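Uncharacterized protein (Bacteroides thetaiotaomicron VPI-5482, PDB 3KNY) is of unknown function, but folds into two domains, belongs to the BT_3535-like family and is probably made as a lipoprotein. Local coordinates at residues R68-E71 and I72-I76; T163-Y167 and L168-P172; Y24-L27 and N28-P31. All blocks are in the same frame, centred on the assembly; numbering follows the deposited sequence.

Contact 1: residues R68-E71 and I72-I76; sequences RKKE and IYDCI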
ATOM      1  N   ARG A  68      12.841  -5.802 -14.269  1.00 51.63           N
ATOM      2  CA  ARG A  68      11.877  -5.307 -13.300  1.00 51.39           C
ATOM      3  C   ARG A  68      10.506  -5.104 -13.922  1.00 51.41           C
ATOM      4  O   ARG A  68       9.514  -5.560 -13.365  1.00 50.23           O
ATOM      5  CB  ARG A  68      12.369  -4.010 -12.668  1.00 50.91           C
ATOM      6  CG  ARG A  68      11.451  -3.439 -11.594  1.00 52.50           C
ATOM      7  CD  ARG A  68      11.213  -4.421 -10.448  1.00 53.01           C
ATOM      8  NE  ARG A  68      10.332  -3.881  -9.400  1.00 54.26           N
ATOM      9  CZ  ARG A  68       9.863  -4.592  -8.366  1.00 46.58           C
ATOM     10  NH1 ARG A  68      10.186  -5.874  -8.241  1.00 44.31           N
ATOM     11  NH2 ARG A  68       9.064  -4.034  -7.452  1.00 38.34           N
ATOM     12  N   LYS A  69      10.441  -4.423 -15.064  1.00 51.93           N
ATOM     13  CA  LYS A  69       9.154  -4.267 -15.761  1.00 52.29           C
ATOM     14  C   LYS A  69       8.449  -5.613 -15.930  1.00 51.30           C
ATOM     15  O   LYS A  69       7.230  -5.695 -15.791  1.00 49.33           O
ATOM     16  CB  LYS A  69       9.316  -3.664 -17.157  1.00 53.16           C
ATOM     17  CG  LYS A  69       9.470  -2.168 -17.229  1.00 55.14           C
ATOM     18  CD  LYS A  69       9.162  -1.686 -18.652  1.00 58.05           C
ATOM     19  CE  LYS A  69      10.114  -0.589 -19.095  1.00 60.72           C
ATOM     20  NZ  LYS A  69      10.236   0.474 -18.054  1.00 58.91           N
ATOM     21  N   LYS A  70       9.209  -6.655 -16.273  1.00 51.03           N
ATOM     22  CA  LYS A  70       8.629  -7.979 -16.453  1.00 50.43           C
ATOM     23  C   LYS A  70       8.013  -8.410 -15.134  1.00 50.67           C
ATOM     24  O   LYS A  70       6.854  -8.821 -15.090  1.00 52.40           O
ATOM     25  CB  LYS A  70       9.664  -9.003 -16.904  1.00 49.86           C
ATOM     26  CG  LYS A  70       9.026 -10.300 -17.376  1.00 50.73           C
ATOM     27  CD  LYS A  70      10.049 -11.303 -17.892  1.00 50.63           C
ATOM     28  CE  LYS A  70       9.411 -12.310 -18.842  1.00 52.04           C
ATOM     29  NZ  LYS A  70       8.104 -12.801 -18.320  1.00 49.33           N
ATOM     30  N   GLU A  71       8.785  -8.288 -14.055  1.00 49.26           N
ATOM     31  CA  GLU A  71       8.291  -8.619 -12.720  1.00 48.32           C
ATOM     32  C   GLU A  71       6.958  -7.899 -12.429  1.00 47.04           C
ATOM     33  O   GLU A  71       5.918  -8.550 -12.203  1.00 46.87           O
ATOM     34  CB  GLU A  71       9.347  -8.290 -11.644  1.00 48.18           C
ATOM     35  CG  GLU A  71      10.442  -9.356 -11.502  1.00 46.48           C
ATOM     36  CD  GLU A  71      11.620  -8.919 -10.638  1.00 43.75           C
ATOM     37  OE1 GLU A  71      11.512  -7.906  -9.916  1.00 39.03           O
ATOM     38  OE2 GLU A  71      12.667  -9.602 -10.687  1.00 45.96           O
ATOM     39  N   ILE A  72       6.992  -6.565 -12.476  1.00 43.76           N
ATOM     40  CA  ILE A  72       5.821  -5.761 -12.167  1.00 41.62           C
ATOM     41  C   ILE A  72       4.623  -6.173 -13.026  1.00 43.78           C
ATOM     42  O   ILE A  72       3.525  -6.385 -12.512  1.00 47.09           O
ATOM     43  CB  ILE A  72       6.085  -4.242 -12.301  1.00 40.18           C
ATOM     44  CG1 ILE A  72       7.212  -3.802 -11.360  1.00 36.72           C
ATOM     45  CG2 ILE A  72       4.825  -3.458 -11.967  1.00 35.26           C
ATOM     46  CD1 ILE A  72       7.431  -2.312 -11.313  1.00 33.97           C
ATOM     47  N   TYR A  73       4.825  -6.329 -14.325  1.00 44.50           N
ATOM     48  CA  TYR A  73       3.689  -6.585 -15.203  1.00 44.91           C
ATOM     49  C   TYR A  73       3.258  -8.053 -15.163  1.00 43.52           C
ATOM     50  O   TYR A  73       2.068  -8.344 -15.216  1.00 42.02           O
ATOM     51  CB  TYR A  73       3.932  -5.991 -16.618  1.00 45.94           C
ATOM     52  CG  TYR A  73       3.898  -4.438 -16.595  1.00 49.69           C
ATOM     53  CD1 TYR A  73       2.696  -3.747 -16.362  1.00 46.66           C
ATOM     54  CD2 TYR A  73       5.067  -3.663 -16.769  1.00 52.27           C
ATOM     55  CE1 TYR A  73       2.657  -2.344 -16.310  1.00 41.77           C
ATOM     56  CE2 TYR A  73       5.027  -2.248 -16.723  1.00 46.18           C
ATOM     57  CZ  TYR A  73       3.818  -1.607 -16.492  1.00 44.93           C
ATOM     58  OH  TYR A  73       3.764  -0.230 -16.456  1.00 44.28           O
ATOM     59  N   ASP A  74       4.208  -8.972 -15.009  1.00 43.48           N
ATOM     60  CA  ASP A  74       3.858 -10.382 -14.809  1.00 44.03           C
ATOM     61  C   ASP A  74       2.918 -10.506 -13.619  1.00 44.39           C
ATOM     62  O   ASP A  74       1.946 -11.255 -13.641  1.00 43.80           O
ATOM     63  CB  ASP A  74       5.100 -11.236 -14.532  1.00 44.51           C
ATOM     64  CG  ASP A  74       5.800 -11.700 -15.802  1.00 46.05           C
ATOM     65  OD1 ASP A  74       5.319 -11.392 -16.910  1.00 45.06           O
ATOM     66  OD2 ASP A  74       6.836 -12.390 -15.684  1.00 50.71           O
ATOM     67  N   CYS A  75       3.226  -9.738 -12.585  1.00 44.10           N
ATOM     68  CA  CYS A  75       2.469  -9.739 -11.359  1.00 43.06           C
ATOM     69  C   CYS A  75       1.052  -9.193 -11.537  1.00 41.77           C
ATOM     70  O   CYS A  75       0.065  -9.860 -11.207  1.00 42.54           O
ATOM     71  CB  CYS A  75       3.242  -8.913 -10.342  1.00 42.75           C
ATOM     72  SG  CYS A  75       2.383  -8.753  -8.811  1.00 47.47           S
ATOM     73  N   ILE A  76       0.987  -7.965 -12.041  1.00 41.33           N
ATOM     74  CA  ILE A  76      -0.256  -7.242 -12.340  1.00 40.27           C
ATOM     75  C   ILE A  76      -1.123  -8.036 -13.296  1.00 37.51           C
ATOM     76  O   ILE A  76      -2.342  -8.038 -13.192  1.00 32.95           O
ATOM     77  CB  ILE A  76       0.123  -5.853 -12.963  1.00 42.17           C
ATOM     78  CG1 ILE A  76       0.629  -4.929 -11.863  1.00 47.78           C
ATOM     79  CG2 ILE A  76      -1.022  -5.178 -13.679  1.00 43.95           C
ATOM     80  CD1 ILE A  76      -0.356  -4.776 -10.698  1.00 52.82           C
TER

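Contact 2: residues T163-Y167 and L168-P172; sequences TGSPY and LGNDP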
ATOM      1  N   THR A 163       4.223   5.035  13.861  1.00 31.10           N
ATOM      2  CA  THR A 163       3.342   6.146  13.829  1.00 31.67           C
ATOM      3  C   THR A 163       4.162   7.413  13.928  1.00 31.46           C
ATOM      4  O   THR A 163       5.320   7.384  14.281  1.00 32.98           O
ATOM      5  CB  THR A 163       2.335   5.987  14.957  1.00 31.67           C
ATOM      6  OG1 THR A 163       1.318   6.967  14.820  1.00 37.88           O
ATOM      7  CG2 THR A 163       3.005   6.124  16.312  1.00 28.58           C
ATOM      8  N   GLY A 164       3.558   8.532  13.584  1.00 32.72           N
ATOM      9  CA  GLY A 164       4.238   9.821  13.607  1.00 30.36           C
ATOM     10  C   GLY A 164       3.322  10.887  13.035  1.00 30.63           C
ATOM     11  O   GLY A 164       2.136  10.635  12.751  1.00 30.72           O
ATOM     12  N   SER A 165       3.856  12.088  12.893  1.00 30.98           N
ATOM     13  CA  SER A 165       3.105  13.203  12.327  1.00 31.45           C
ATOM     14  C   SER A 165       4.039  14.233  11.710  1.00 32.52           C
ATOM     15  O   SER A 165       5.130  14.455  12.207  1.00 32.76           O
ATOM     16  CB  SER A 165       2.274  13.892  13.417  1.00 29.84           C
ATOM     17  OG  SER A 165       1.709  15.100  12.932  1.00 25.60           O
ATOM     18  N   PRO A 166       3.601  14.890  10.636  1.00 34.76           N
ATOM     19  CA  PRO A 166       4.375  16.019  10.154  1.00 34.29           C
ATOM     20  C   PRO A 166       4.391  17.179  11.144  1.00 35.20           C
ATOM     21  O   PRO A 166       5.293  17.984  11.079  1.00 36.05           O
ATOM     22  CB  PRO A 166       3.643  16.423   8.883  1.00 33.58           C
ATOM     23  CG  PRO A 166       2.261  16.008   9.109  1.00 37.02           C
ATOM     24  CD  PRO A 166       2.351  14.722   9.877  1.00 37.27           C
ATOM     25  N   TYR A 167       3.418  17.256  12.052  1.00 36.86           N
ATOM     26  CA  TYR A 167       3.369  18.335  13.044  1.00 37.90           C
ATOM     27  C   TYR A 167       3.810  17.850  14.416  1.00 39.54           C
ATOM     28  O   TYR A 167       3.365  16.814  14.910  1.00 42.71           O
ATOM     29  CB  TYR A 167       1.956  18.945  13.143  1.00 37.68           C
ATOM     30  CG  TYR A 167       1.303  19.125  11.789  1.00 41.47           C
ATOM     31  CD1 TYR A 167       1.852  19.977  10.846  1.00 38.82           C
ATOM     32  CD2 TYR A 167       0.163  18.409  11.439  1.00 42.74           C
ATOM     33  CE1 TYR A 167       1.282  20.128   9.603  1.00 44.91           C
ATOM     34  CE2 TYR A 167      -0.412  18.550  10.186  1.00 45.68           C
ATOM     35  CZ  TYR A 167       0.151  19.415   9.276  1.00 50.35           C
ATOM     36  OH  TYR A 167      -0.415  19.573   8.032  1.00 58.68           O
ATOM     37  N   LEU A 168       4.702  18.619  15.022  1.00 41.18           N
ATOM     38  CA  LEU A 168       5.104  18.438  16.418  1.00 41.48           C
ATOM     39  C   LEU A 168       3.886  18.713  17.299  1.00 39.68           C
ATOM     40  O   LEU A 168       3.060  19.570  16.973  1.00 40.35           O
ATOM     41  CB  LEU A 168       6.204  19.464  16.786  1.00 42.69           C
ATOM     42  CG  LEU A 168       7.473  19.581  15.923  1.00 43.31           C
ATOM     43  CD1 LEU A 168       8.344  20.718  16.449  1.00 36.01           C
ATOM     44  CD2 LEU A 168       8.235  18.235  15.865  1.00 40.12           C
ATOM     45  N   GLY A 169       3.770  18.009  18.413  1.00 36.26           N
ATOM     46  CA  GLY A 169       2.675  18.273  19.336  1.00 33.67           C
ATOM     47  C   GLY A 169       1.593  17.223  19.337  1.00 34.23           C
ATOM     48  O   GLY A 169       0.772  17.196  20.237  1.00 36.38           O
ATOM     49  N   ASN A 170       1.585  16.344  18.342  1.00 33.67           N
ATOM     50  CA  ASN A 170       0.629  15.257  18.330  1.00 31.34           C
ATOM     51  C   ASN A 170       0.936  14.085  19.255  1.00 30.41           C
ATOM     52  O   ASN A 170       0.017  13.469  19.769  1.00 31.10           O
ATOM     53  CB  ASN A 170       0.435  14.768  16.898  1.00 31.56           C
ATOM     54  CG  ASN A 170      -0.288  15.796  16.031  1.00 32.73           C
ATOM     55  OD1 ASN A 170      -0.003  15.945  14.843  1.00 31.65           O
ATOM     56  ND2 ASN A 170      -1.233  16.511  16.634  1.00 16.15           N
ATOM     57  N   ASP A 171       2.206  13.764  19.480  1.00 31.68           N
ATOM     58  CA  ASP A 171       2.574  12.542  20.244  1.00 33.09           C
ATOM     59  C   ASP A 171       1.739  11.345  19.896  1.00 31.15           C
ATOM     60  O   ASP A 171       1.076  10.771  20.762  1.00 33.21           O
ATOM     61  CB  ASP A 171       2.398  12.731  21.737  1.00 33.88           C
ATOM     62  CG  ASP A 171       3.451  13.536  22.331  1.00 43.68           C
ATOM     63  OD1 ASP A 171       4.287  14.115  21.582  1.00 52.74           O
ATOM     64  OD2 ASP A 171       3.413  13.589  23.576  1.00 60.36           O
ATOM     65  N   PRO A 172       1.739  10.961  18.634  1.00 29.29           N
ATOM     66  CA  PRO A 172       0.902   9.822  18.333  1.00 27.89           C
ATOM     67  C   PRO A 172       1.474   8.524  18.898  1.00 25.98           C
ATOM     68  O   PRO A 172       2.657   8.373  19.069  1.00 28.05           O
ATOM     69  CB  PRO A 172       0.862   9.804  16.809  1.00 29.10           C
ATOM     70  CG  PRO A 172       2.029  10.583  16.367  1.00 28.90           C
ATOM     71  CD  PRO A 172       2.401  11.523  17.452  1.00 27.00           C
TER

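Contact 3: residues Y24-L27 and N28-P31; sequences YAPL and NTIP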
ATOM      1  N   TYR A  24      -2.065   7.806  -2.761  1.00 43.58           N
ATOM      2  CA  TYR A  24      -2.750   6.712  -3.452  1.00 43.11           C
ATOM      3  C   TYR A  24      -3.935   7.171  -4.331  1.00 42.25           C
ATOM      4  O   TYR A  24      -4.726   8.029  -3.935  1.00 42.58           O
ATOM      5  CB  TYR A  24      -3.273   5.690  -2.410  1.00 44.81           C
ATOM      6  CG  TYR A  24      -2.169   4.996  -1.625  1.00 46.55           C
ATOM      7  CD1 TYR A  24      -1.563   3.829  -2.102  1.00 43.49           C
ATOM      8  CD2 TYR A  24      -1.727   5.505  -0.418  1.00 55.96           C
ATOM      9  CE1 TYR A  24      -0.540   3.211  -1.402  1.00 43.05           C
ATOM     10  CE2 TYR A  24      -0.708   4.881   0.297  1.00 59.09           C
ATOM     11  CZ  TYR A  24      -0.113   3.749  -0.206  1.00 51.67           C
ATOM     12  OH  TYR A  24       0.902   3.169   0.507  1.00 55.29           O
ATOM     13  N   ALA A  25      -4.077   6.556  -5.508  1.00 40.83           N
ATOM     14  CA  ALA A  25      -5.165   6.870  -6.445  1.00 38.64           C
ATOM     15  C   ALA A  25      -6.473   6.208  -5.999  1.00 38.37           C
ATOM     16  O   ALA A  25      -6.501   5.003  -5.770  1.00 39.35           O
ATOM     17  CB  ALA A  25      -4.801   6.408  -7.874  1.00 36.29           C
ATOM     18  N   PRO A  26      -7.559   6.987  -5.881  1.00 37.26           N
ATOM     19  CA  PRO A  26      -8.884   6.429  -5.570  1.00 36.65           C
ATOM     20  C   PRO A  26      -9.300   5.400  -6.596  1.00 35.79           C
ATOM     21  O   PRO A  26      -8.904   5.518  -7.757  1.00 37.35           O
ATOM     22  CB  PRO A  26      -9.826   7.629  -5.707  1.00 37.38           C
ATOM     23  CG  PRO A  26      -8.971   8.858  -5.646  1.00 36.70           C
ATOM     24  CD  PRO A  26      -7.572   8.458  -6.002  1.00 37.56           C
ATOM     25  N   LEU A  27     -10.117   4.433  -6.191  1.00 34.71           N
ATOM     26  CA  LEU A  27     -10.586   3.395  -7.107  1.00 35.17           C
ATOM     27  C   LEU A  27     -11.067   3.938  -8.447  1.00 36.37           C
ATOM     28  O   LEU A  27     -11.653   5.035  -8.550  1.00 37.52           O
ATOM     29  CB  LEU A  27     -11.736   2.585  -6.508  1.00 34.87           C
ATOM     30  CG  LEU A  27     -11.460   1.494  -5.483  1.00 37.37           C
ATOM     31  CD1 LEU A  27     -12.719   0.660  -5.408  1.00 28.92           C
ATOM     32  CD2 LEU A  27     -10.260   0.605  -5.840  1.00 36.24           C
ATOM     33  N   ASN A  28     -10.819   3.154  -9.484  1.00 35.88           N
ATOM     34  CA  ASN A  28     -11.236   3.516 -10.829  1.00 35.07           C
ATOM     35  C   ASN A  28     -10.752   4.903 -11.299  1.00 33.88           C
ATOM     36  O   ASN A  28     -11.412   5.550 -12.091  1.00 33.93           O
ATOM     37  CB  ASN A  28     -12.754   3.366 -10.936  1.00 33.54           C
ATOM     38  CG  ASN A  28     -13.218   1.981 -10.532  1.00 36.55           C
ATOM     39  OD1 ASN A  28     -12.910   0.987 -11.204  1.00 37.86           O
ATOM     40  ND2 ASN A  28     -13.944   1.901  -9.420  1.00 26.46           N
ATOM     41  N   THR A  29      -9.595   5.343 -10.809  1.00 33.03           N
ATOM     42  CA  THR A  29      -8.917   6.513 -11.347  1.00 32.38           C
ATOM     43  C   THR A  29      -7.415   6.227 -11.494  1.00 33.43           C
ATOM     44  O   THR A  29      -6.850   5.385 -10.778  1.00 35.97           O
ATOM     45  CB  THR A  29      -9.106   7.782 -10.474  1.00 31.80           C
ATOM     46  OG1 THR A  29      -8.142   7.794  -9.411  1.00 40.62           O
ATOM     47  CG2 THR A  29     -10.515   7.878  -9.924  1.00 22.11           C
ATOM     48  N   ILE A  30      -6.788   6.928 -12.437  1.00 32.97           N
ATOM     49  CA  ILE A  30      -5.345   6.858 -12.676  1.00 32.68           C
ATOM     50  C   ILE A  30      -4.862   8.289 -12.835  1.00 33.49           C
ATOM     51  O   ILE A  30      -5.449   9.031 -13.595  1.00 32.54           O
ATOM     52  CB  ILE A  30      -5.004   6.032 -13.942  1.00 31.84           C
ATOM     53  CG1 ILE A  30      -5.709   4.670 -13.868  1.00 35.15           C
ATOM     54  CG2 ILE A  30      -3.489   5.860 -14.089  1.00 25.13           C
ATOM     55  CD1 ILE A  30      -5.332   3.693 -14.955  1.00 40.99           C
ATOM     56  N   PRO A  31      -3.832   8.708 -12.077  1.00 36.59           N
ATOM     57  CA  PRO A  31      -3.361  10.083 -12.267  1.00 38.34           C
ATOM     58  C   PRO A  31      -2.978  10.340 -13.712  1.00 38.78           C
ATOM     59  O   PRO A  31      -2.373   9.469 -14.339  1.00 40.31           O
ATOM     60  CB  PRO A  31      -2.117  10.184 -11.355  1.00 38.70           C
ATOM     61  CG  PRO A  31      -1.962   8.859 -10.687  1.00 36.05           C
ATOM     62  CD  PRO A  31      -3.247   8.103 -10.871  1.00 37.49           C
TER

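Contact 1: residues R68-E71 and I72-I76
The amide of Asp-74 hydrogen-bonds to the carbonyl oxygen of Lys-70, N to O 2.7 Å, one of four successive i to i+4 bonds that join 68-71 to 72-76 within one alpha-helix. The side chains of the same two residues close a salt bridge on the exposed flank. Lys-70 runs extended to CE and turns only at its last torsion (chi4 -44°), which swings NZ back to 3.0 Å from Asp-74 OD2, on the syn side of the carboxylate; the bond from NZ to OD1 is weak. On the buried flank the CG1-CD1 branch of Ile-72 crosses Arg-68 nearly at right angles, its CG1 lying over one face of the guanidinium, 3.7 Å from Arg-68 NE. Glu-71 approaches the edge of the same group, OE1 meeting NH1 in plane at 2.9 Å as a salt bridge. Arg-68 also donates to the carbonyl oxygen of Ala-98 and the terminal O of Pro-218, while Glu-71 OE2 pairs with Lys-149. Helix 66-84 is the crossover between the parallel strands 53-55 and 93-97: Ile-72 packs on Ile-97 and on Ile-217 of strand 204-217, and Ile-76 fits against Leu-45, Trp-46 and Met-49 of helix 40-49.

Contact 2: residues T163-Y167 and L168-P172
Pro-172 packs against Thr-163 and Gly-164 at the end of strand 154-164, closing a loop in which Ser-165 forms an ST turn and a type II beta turn follows from Tyr-167 to Asn-170. CG of the proline ring rests 3.6 Å from Gly-164 C, and CB lies 3.5 Å from Thr-163 OG1, itself hydrogen-bonded to Tyr-140 O. Tyr-167, the other residue with a large share of its surface buried here, belongs to both turns. In the ST turn its amide donates to Ser-165 OG, N to OG 2.9 Å, with an N-H...O angle of 152°. The serine hydroxyl lies anti to its own amide nitrogen (chi1 171°), which carries it into the middle of the loop. There it faces the side-chain oxygen of Asn-170, OG to OD1 2.7 Å, and is placed to donate to it, although Tyr-167 O is also near enough to compete for the proton. Asn-170 is the buried member of the group, and its other amide atom, ND2, hydrogen-bonds to the carbonyl oxygen of Lys-200. The second turn bends through Gly-169, whose positive phi (107°) would press a side chain against the preceding carbonyl oxygen. At the outer end, Pro-166 CG sits over the centre of the Tyr-167 ring, 3.8 Å above its plane.

Contact 3: residues Y24-L27 and N28-P31
Residues 26 to 29 form a type II beta turn, with Leu-27 and Asn-28 at its two corners. Leu-27 has the polyproline-like conformation of the first corner, and Asn-28 takes the left-handed helical region at the second. Thr-29 closes the turn twice on one acceptor, the carbonyl oxygen of Pro-26. Its amide gives a weak, bent bond, N to O 3.1 Å, whereas its hydroxyl supplies a second one, OG1 to O 2.9 Å, coming in 20° out of the carbonyl plane. The hydroxyl reaches this oxygen because chi1 of 84° sets OG1 between the amide nitrogen and the carbonyl carbon. From there OG1 also lies 3.5 Å from CD of the Pro-26 ring, and CG2 is turned toward Leu-27 O at 3.4 Å. A valine here would remove the hydroxyl bond and would probably leave the turn held across Pro-26 O and Thr-29 by the weak amide bond, and so less firmly. At the corners, Asn-28 ND2 lies alongside Leu-27 CB, 3.7 Å away. Flanking the turn, Ala-25 CB meets Pro-31 CD at 3.8 Å, an apolar touch between the chain entering it and the chain leaving it. The loop, between strand 7-10 and helix 40-49, is tied by backbone hydrogen bonds from Ala-25 to Ile-55 of strand 53-55 and from Asn-28 to Ser-50, while Ile-30 packs on Tyr-43 and Trp-46 of the helix.

How the contacts relate
Contact 1 is partly buried, whereas contacts 2 and 3 lie at the surface. Contacts 1 and 3, their nearest atoms about 10 Å apart, belong to the same neighbourhood: both pack on helix 40-49, where each touches Trp-46, and both adjoin strand 93-97, through Ile-97 beside the first and Phe-94 beside Tyr-24 of the third. Contact 2 lies on the opposite side of the chain's centre from contact 1, about 36 Å away between centres, against strand 188-201. The chemistry follows: helical backbone bonds with charged pairs in contact 1, but type II turns with proline rings packed alongside in the two loops, one closed by a threonine hydroxyl, the other preceded by a serine ST turn.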